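Local coordinates for protein alpha-1,3-glucanase (Bacillus circulans, PDB 5ZRU) that probably hydrolyses alpha-1,3-glucan, this chain being the catalytic unit of a longer, multidomain secreted glycoside hydrolase of family 87, at residues G353-V365 and V380-N394. Residues are numbered along the deposited sequence; the frame is centred on the assembly and turned at random.
Sequences GVNFAQGTSNSTV and VWTSNVNGAPAGVNN
Both polar atoms of the Q358 side-chain amide bind the 380-394 loop at S383 and V385. Its OE1 takes two bonds on its lone pairs, from S383 OG at 2.6 Å and from V385 N at 3.0 Å. NE2 donates to V385 O at 2.9 Å, nearly straight. The chain bends at chi2 (-66°), which brings the amide back to the neighbouring loop although CB starts away from it. Cutting this side chain back to an alanine is likely to leave V385 N and the S383 hydroxyl without their acceptor, and V385 O with A388 N alone.

N394 offers a second amide, from the other segment, with one bond at each end: ND2 reaches T360 O (2.9 Å) from above its carbonyl plane, and OD1 accepts S363 N (3.0 Å). With CG beside the backbone N (chi1 -65°), its amide also meets F356 CD2 obliquely. Between these amides, S361 OG receives V392 N, and N362 N donates to V392 O at 2.8 Å. G359 suits its place because a CB would clash with P389 O.

In the second shell, T360 OG1 bonds A357 O across a type I' turn, D327 O takes a further bond from Q358 NE2, and L339 N meets S363 OG. The contact joins successive coils of the parallel beta-helix in catalytic domain D2, consistent with side-chain amides and hydroxyls taking over where regular backbone pairing ends.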
loop_
_atom_site.group_PDB
_atom_site.type_symbol
_atom_site.label_atom_id
_atom_site.label_comp_id
_atom_site.label_asym_id
_atom_site.label_seq_id
_atom_site.Cartn_x
_atom_site.Cartn_y
_atom_site.Cartn_z
ATOM N N GLY A 353 2.837 -3.324 1.919
ATOM C CA GLY A 353 3.407 -2.020 1.633
ATOM C C GLY A 353 4.670 -1.766 2.444
ATOM O O GLY A 353 5.743 -1.525 1.883
ATOM N N VAL A 354 4.559 -1.831 3.769
ATOM C CA VAL A 354 5.692 -1.674 4.681
ATOM C C VAL A 354 5.525 -2.688 5.799
ATOM O O VAL A 354 4.450 -2.774 6.404
ATOM C CB VAL A 354 5.784 -0.264 5.303
ATOM C CG1 VAL A 354 6.982 -0.193 6.303
ATOM C CG2 VAL A 354 5.907 0.817 4.239
ATOM N N ASN A 355 6.581 -3.441 6.093
ATOM C CA ASN A 355 6.590 -4.279 7.283
ATOM C C ASN A 355 7.790 -3.914 8.148
ATOM O O ASN A 355 8.936 -3.982 7.690
ATOM C CB ASN A 355 6.604 -5.765 6.913
ATOM C CG ASN A 355 6.208 -6.654 8.082
ATOM O OD1 ASN A 355 6.759 -6.549 9.182
ATOM N ND2 ASN A 355 5.228 -7.518 7.856
ATOM N N PHE A 356 7.514 -3.510 9.387
ATOM C CA PHE A 356 8.525 -3.307 10.430
ATOM C C PHE A 356 8.700 -4.629 11.174
ATOM O O PHE A 356 7.907 -4.956 12.057
ATOM C CB PHE A 356 8.081 -2.212 11.397
ATOM C CG PHE A 356 8.140 -0.811 10.831
ATOM C CD1 PHE A 356 8.897 -0.525 9.702
ATOM C CD2 PHE A 356 7.440 0.227 11.450
ATOM C CE1 PHE A 356 8.954 0.786 9.192
ATOM C CE2 PHE A 356 7.502 1.533 10.954
ATOM C CZ PHE A 356 8.267 1.810 9.821
ATOM N N ALA A 357 9.740 -5.390 10.839
ATOM C CA ALA A 357 9.901 -6.743 11.370
ATOM C C ALA A 357 11.192 -6.850 12.179
ATOM O O ALA A 357 11.973 -5.900 12.277
ATOM C CB ALA A 357 9.887 -7.775 10.236
ATOM N N GLN A 358 11.406 -8.023 12.780
ATOM C CA GLN A 358 12.706 -8.349 13.388
ATOM C C GLN A 358 13.144 -7.308 14.417
ATOM O O GLN A 358 14.317 -6.919 14.471
ATOM C CB GLN A 358 13.780 -8.506 12.306
ATOM C CG GLN A 358 13.702 -9.825 11.565
ATOM C CD GLN A 358 14.011 -10.978 12.488
ATOM O OE1 GLN A 358 13.107 -11.586 13.067
ATOM N NE2 GLN A 358 15.296 -11.278 12.647
ATOM N N GLY A 359 12.200 -6.841 15.228
ATOM C CA GLY A 359 12.517 -5.930 16.302
ATOM C C GLY A 359 12.663 -4.476 15.915
ATOM O O GLY A 359 13.080 -3.673 16.756
ATOM N N THR A 360 12.372 -4.121 14.668
ATOM C CA THR A 360 12.272 -2.717 14.285
ATOM C C THR A 360 11.434 -1.971 15.313
ATOM O O THR A 360 10.325 -2.400 15.649
ATOM C CB THR A 360 11.624 -2.601 12.902
ATOM O OG1 THR A 360 12.414 -3.303 11.931
ATOM C CG2 THR A 360 11.487 -1.138 12.509
ATOM N N SER A 361 11.967 -0.854 15.812
ATOM C CA SER A 361 11.378 -0.151 16.946
ATOM C C SER A 361 11.418 1.356 16.727
ATOM O O SER A 361 12.216 1.877 15.940
ATOM C CB SER A 361 12.105 -0.489 18.261
ATOM O OG SER A 361 11.946 -1.860 18.587
ATOM N N ASN A 362 10.520 2.047 17.438
ATOM C CA ASN A 362 10.489 3.506 17.471
ATOM C C ASN A 362 10.469 4.103 16.074
ATOM O O ASN A 362 10.999 5.190 15.846
ATOM C CB ASN A 362 11.674 4.052 18.269
ATOM C CG ASN A 362 11.624 3.628 19.707
ATOM O OD1 ASN A 362 10.656 3.916 20.405
ATOM N ND2 ASN A 362 12.652 2.915 20.157
ATOM N N SER A 363 9.844 3.399 15.135
ATOM C CA SER A 363 9.888 3.756 13.728
ATOM C C SER A 363 8.489 4.118 13.246
ATOM O O SER A 363 7.486 3.791 13.887
ATOM C CB SER A 363 10.475 2.606 12.901
ATOM O OG SER A 363 11.822 2.350 13.279
ATOM N N THR A 364 8.434 4.807 12.106
ATOM C CA THR A 364 7.219 5.506 11.709
ATOM C C THR A 364 7.013 5.428 10.199
ATOM O O THR A 364 7.971 5.546 9.429
ATOM C CB THR A 364 7.283 6.983 12.144
ATOM O OG1 THR A 364 7.483 7.068 13.567
ATOM C CG2 THR A 364 5.998 7.722 11.763
ATOM N N VAL A 365 5.762 5.240 9.778
ATOM C CA VAL A 365 5.332 5.570 8.419
ATOM C C VAL A 365 4.304 6.685 8.541
ATOM O O VAL A 365 3.314 6.539 9.273
ATOM C CB VAL A 365 4.730 4.368 7.670
ATOM C CG1 VAL A 365 4.307 4.795 6.267
ATOM C CG2 VAL A 365 5.713 3.200 7.609
ATOM N N VAL A 380 3.391 -4.332 11.544
ATOM C CA VAL A 380 4.473 -4.625 12.482
ATOM C C VAL A 380 4.424 -6.119 12.789
ATOM O O VAL A 380 3.553 -6.582 13.533
ATOM C CB VAL A 380 4.370 -3.807 13.777
ATOM C CG1 VAL A 380 5.517 -4.199 14.732
ATOM C CG2 VAL A 380 4.412 -2.338 13.472
ATOM N N TRP A 381 5.356 -6.877 12.236
ATOM C CA TRP A 381 5.492 -8.297 12.569
ATOM C C TRP A 381 6.695 -8.429 13.501
ATOM O O TRP A 381 7.846 -8.370 13.062
ATOM C CB TRP A 381 5.650 -9.138 11.306
ATOM C CG TRP A 381 5.940 -10.594 11.585
ATOM C CD1 TRP A 381 5.706 -11.270 12.745
ATOM C CD2 TRP A 381 6.537 -11.532 10.688
ATOM N NE1 TRP A 381 6.119 -12.575 12.629
ATOM C CE2 TRP A 381 6.632 -12.765 11.372
ATOM C CE3 TRP A 381 6.996 -11.453 9.372
ATOM C CZ2 TRP A 381 7.174 -13.905 10.786
ATOM C CZ3 TRP A 381 7.528 -12.592 8.785
ATOM C CH2 TRP A 381 7.611 -13.803 9.493
ATOM N N THR A 382 6.430 -8.625 14.793
ATOM C CA THR A 382 7.502 -8.730 15.785
ATOM C C THR A 382 8.057 -10.158 15.800
ATOM O O THR A 382 7.894 -10.927 16.752
ATOM C CB THR A 382 7.005 -8.292 17.158
ATOM O OG1 THR A 382 5.764 -8.942 17.440
ATOM C CG2 THR A 382 6.781 -6.772 17.196
ATOM N N SER A 383 8.736 -10.500 14.703
ATOM C CA SER A 383 9.447 -11.764 14.581
ATOM C C SER A 383 10.707 -11.757 15.446
ATOM O O SER A 383 11.183 -10.709 15.890
ATOM C CB SER A 383 9.813 -12.028 13.121
ATOM O OG SER A 383 10.603 -10.972 12.593
ATOM N N ASN A 384 11.254 -12.957 15.682
ATOM C CA ASN A 384 12.396 -13.097 16.586
ATOM C C ASN A 384 13.470 -14.020 16.011
ATOM O O ASN A 384 14.159 -14.723 16.763
ATOM C CB ASN A 384 11.953 -13.599 17.967
ATOM C CG ASN A 384 11.467 -15.048 17.953
ATOM O OD1 ASN A 384 11.067 -15.578 16.924
ATOM N ND2 ASN A 384 11.506 -15.690 19.115
ATOM N N VAL A 385 13.638 -14.013 14.687
ATOM C CA VAL A 385 14.672 -14.828 14.064
ATOM C C VAL A 385 16.037 -14.339 14.518
ATOM O O VAL A 385 16.291 -13.131 14.613
ATOM C CB VAL A 385 14.550 -14.786 12.531
ATOM C CG1 VAL A 385 15.578 -15.707 11.885
ATOM C CG2 VAL A 385 13.124 -15.137 12.087
ATOM N N ASN A 386 16.921 -15.285 14.836
ATOM C CA ASN A 386 18.287 -14.969 15.252
ATOM C C ASN A 386 18.323 -14.113 16.513
ATOM O O ASN A 386 19.267 -13.355 16.728
ATOM C CB ASN A 386 19.068 -14.284 14.123
ATOM C CG ASN A 386 19.198 -15.158 12.901
ATOM O OD1 ASN A 386 19.273 -16.382 13.010
ATOM N ND2 ASN A 386 19.215 -14.540 11.727
ATOM N N GLY A 387 17.308 -14.224 17.366
ATOM C CA GLY A 387 17.345 -13.500 18.620
ATOM C C GLY A 387 16.999 -12.031 18.529
ATOM O O GLY A 387 17.431 -11.249 19.384
ATOM N N ALA A 388 16.247 -11.624 17.518
ATOM C CA ALA A 388 15.801 -10.242 17.448
ATOM C C ALA A 388 14.946 -9.914 18.670
ATOM O O ALA A 388 14.173 -10.764 19.129
ATOM C CB ALA A 388 14.996 -10.003 16.169
ATOM N N PRO A 389 15.051 -8.704 19.215
ATOM C CA PRO A 389 14.175 -8.309 20.320
ATOM C C PRO A 389 12.775 -8.019 19.813
ATOM O O PRO A 389 12.534 -7.883 18.613
ATOM C CB PRO A 389 14.842 -7.038 20.844
ATOM C CG PRO A 389 15.374 -6.410 19.591
ATOM C CD PRO A 389 15.906 -7.583 18.782
ATOM N N ALA A 390 11.845 -7.891 20.750
ATOM C CA ALA A 390 10.484 -7.516 20.384
ATOM C C ALA A 390 10.439 -6.084 19.860
ATOM O O ALA A 390 10.960 -5.162 20.496
ATOM C CB ALA A 390 9.553 -7.668 21.584
ATOM N N GLY A 391 9.802 -5.896 18.703
ATOM C CA GLY A 391 9.610 -4.550 18.189
ATOM C C GLY A 391 8.629 -3.775 19.054
ATOM O O GLY A 391 7.585 -4.291 19.461
ATOM N N VAL A 392 8.978 -2.514 19.347
ATOM C CA VAL A 392 8.168 -1.661 20.213
ATOM C C VAL A 392 8.032 -0.254 19.635
ATOM O O VAL A 392 8.877 0.213 18.869
ATOM C CB VAL A 392 8.743 -1.562 21.648
ATOM C CG1 VAL A 392 8.779 -2.933 22.319
ATOM C CG2 VAL A 392 10.129 -0.912 21.636
ATOM N N ASN A 393 6.933 0.412 20.013
ATOM C CA ASN A 393 6.735 1.851 19.809
ATOM C C ASN A 393 6.810 2.266 18.338
ATOM O O ASN A 393 7.392 3.297 18.003
ATOM C CB ASN A 393 7.742 2.661 20.633
ATOM C CG ASN A 393 7.769 2.249 22.086
ATOM O OD1 ASN A 393 6.774 1.748 22.615
ATOM N ND2 ASN A 393 8.918 2.453 22.746
ATOM N N ASN A 394 6.203 1.488 17.447
ATOM C CA ASN A 394 6.132 1.901 16.051
ATOM C C ASN A 394 4.836 2.668 15.792
ATOM O O ASN A 394 3.834 2.486 16.486
ATOM C CB ASN A 394 6.244 0.691 15.121
ATOM C CG ASN A 394 7.607 0.023 15.216
ATOM O OD1 ASN A 394 8.635 0.700 15.235
ATOM N ND2 ASN A 394 7.622 -1.302 15.294
HETATM O O HOH W 1 13.222 -3.478 20.630
HETATM O O HOH W 2 7.217 5.577 16.412
#